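PDB 2WL9: catechol 2,3-dioxygenase from Rhodococcus sp., which probably catalyses the iron-dependent extradiol cleavage of catechol-type rings by dioxygen, a step in the breakdown of aromatic hydrocarbons. Local coordinates for residues Asp35-Arg40 / Glu99-Gly104. Sequence-based numbering, arbitrary orientation.
Sequences DGEDDR and ERRVLG
Asp35 OD2 takes N-H groups from Arg101 and from His49. Arg101 NH2 makes the short bond, 2.6 Å from Asp35 OD2, on the anti side of the carboxylate. Arg101 NH1 reaches the same oxygen only weakly, 3.2 Å from Asp35 OD2, and bonds to Gln123 as well. The two side chains come from opposite directions, their flat groups 26° apart. A second carboxylate adds charge here: Glu37 OE2 lies 3.7 Å from Arg101 NH2, a long salt bridge. The firmer partner of OE2 is the hydroxyl of Tyr42. Arg101 has positive phi and ends helix 94-100 in a Schellman motif. The contact thus joins the end of this helix to the hairpin turn between antiparallel strands 31-33 and 40-44, at the surface of the VOC-type N-terminal region. Arg40 makes the second bridge. Arg40 NH1 lies 2.9 Å from Glu99 OE2, which sits at the edge of the guanidinium, near its plane; Arg40 NH2 bonds only weakly to the same oxygen. The two side chains cross at about a right angle. A bend at chi3 (75°) turns the Arg40 guanidinium so that NE and NH2 grip the Asp39 carboxylate side-on, with Arg40 NE 2.9 Å from Asp39 OD1. This double hold probably fixes the rotation of the guanidinium. One water accepts from Arg40 NH1 at 3.1 Å and donates to the backbone oxygen of Glu99, linking the guanidinium to the last helical turn.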
# COMPACT_ATOMS: atom_id res chain seq x y z
N ASP C 35 34.44 -22.36 -18.49
CA ASP C 35 33.84 -23.10 -19.58
C ASP C 35 34.86 -23.93 -20.36
O ASP C 35 34.55 -24.47 -21.43
CB ASP C 35 33.07 -22.16 -20.51
CG ASP C 35 31.79 -21.64 -19.87
OD1 ASP C 35 31.21 -22.35 -19.02
OD2 ASP C 35 31.38 -20.52 -20.22
N GLY C 36 36.07 -24.03 -19.82
CA GLY C 36 37.11 -24.88 -20.39
C GLY C 36 37.91 -24.20 -21.47
O GLY C 36 38.67 -24.85 -22.19
N GLU C 37 37.73 -22.89 -21.60
CA GLU C 37 38.53 -22.10 -22.52
C GLU C 37 39.93 -21.99 -21.97
O GLU C 37 40.13 -21.68 -20.79
CB GLU C 37 37.92 -20.73 -22.76
CG GLU C 37 36.74 -20.76 -23.72
CD GLU C 37 35.76 -19.62 -23.50
OE1 GLU C 37 35.34 -18.99 -24.49
OE2 GLU C 37 35.41 -19.37 -22.33
N ASP C 38 40.90 -22.26 -22.83
CA ASP C 38 42.30 -22.33 -22.44
C ASP C 38 42.90 -20.99 -22.01
O ASP C 38 43.94 -20.96 -21.35
CB ASP C 38 43.13 -22.96 -23.58
CG ASP C 38 42.75 -22.43 -24.96
OD1 ASP C 38 41.65 -21.83 -25.11
OD2 ASP C 38 43.55 -22.62 -25.90
N ASP C 39 42.23 -19.89 -22.34
CA ASP C 39 42.81 -18.56 -22.13
C ASP C 39 42.00 -17.61 -21.26
O ASP C 39 42.43 -16.49 -21.01
CB ASP C 39 43.12 -17.90 -23.48
CG ASP C 39 41.87 -17.58 -24.30
OD1 ASP C 39 40.77 -18.08 -23.98
OD2 ASP C 39 42.00 -16.82 -25.28
N ARG C 40 40.84 -18.06 -20.79
CA ARG C 40 39.94 -17.17 -20.07
C ARG C 40 39.01 -17.89 -19.10
O ARG C 40 38.69 -19.06 -19.29
CB ARG C 40 39.13 -16.31 -21.05
CG ARG C 40 38.07 -17.06 -21.82
CD ARG C 40 37.56 -16.23 -22.99
NE ARG C 40 38.54 -16.21 -24.08
CZ ARG C 40 38.42 -15.48 -25.18
NH1 ARG C 40 37.36 -14.69 -25.35
NH2 ARG C 40 39.36 -15.54 -26.11
N GLU C 99 31.26 -15.13 -28.89
CA GLU C 99 32.42 -15.02 -28.01
C GLU C 99 32.10 -14.23 -26.73
O GLU C 99 32.35 -14.71 -25.61
CB GLU C 99 33.60 -14.37 -28.75
CG GLU C 99 34.93 -14.61 -28.08
CD GLU C 99 36.04 -13.71 -28.60
OE1 GLU C 99 35.79 -12.88 -29.50
OE2 GLU C 99 37.17 -13.84 -28.09
N ARG C 100 31.51 -13.05 -26.90
CA ARG C 100 31.10 -12.20 -25.78
C ARG C 100 29.86 -12.73 -25.03
O ARG C 100 29.46 -12.16 -24.01
CB ARG C 100 30.82 -10.77 -26.29
CG ARG C 100 32.03 -10.06 -26.90
CD ARG C 100 33.08 -9.68 -25.85
NE ARG C 100 34.08 -8.80 -26.45
CZ ARG C 100 35.29 -9.19 -26.86
NH1 ARG C 100 35.70 -10.44 -26.71
NH2 ARG C 100 36.11 -8.29 -27.40
N ARG C 101 29.29 -13.82 -25.54
CA ARG C 101 28.01 -14.40 -25.05
C ARG C 101 26.84 -13.42 -25.16
O ARG C 101 26.09 -13.20 -24.20
CB ARG C 101 28.11 -14.96 -23.62
CG ARG C 101 29.35 -15.76 -23.30
CD ARG C 101 29.52 -16.96 -24.22
NE ARG C 101 30.66 -17.75 -23.79
CZ ARG C 101 30.59 -18.73 -22.90
NH1 ARG C 101 29.42 -19.07 -22.36
NH2 ARG C 101 31.69 -19.39 -22.55
N VAL C 102 26.70 -12.83 -26.34
CA VAL C 102 25.62 -11.89 -26.64
C VAL C 102 25.01 -12.24 -28.00
O VAL C 102 25.53 -13.09 -28.73
CB VAL C 102 26.10 -10.41 -26.65
CG1 VAL C 102 26.63 -10.00 -25.28
CG2 VAL C 102 27.15 -10.15 -27.76
N LEU C 103 23.90 -11.59 -28.33
CA LEU C 103 23.24 -11.84 -29.61
C LEU C 103 23.74 -10.96 -30.75
O LEU C 103 23.81 -11.41 -31.90
CB LEU C 103 21.73 -11.67 -29.48
CG LEU C 103 20.96 -12.69 -28.65
CD1 LEU C 103 19.50 -12.29 -28.67
CD2 LEU C 103 21.14 -14.12 -29.18
N GLY C 104 24.05 -9.71 -30.43
CA GLY C 104 24.53 -8.75 -31.42
C GLY C 104 25.46 -7.76 -30.76
O GLY C 104 25.33 -7.47 -29.56
O HOH W 1 34.60 -14.89 -23.93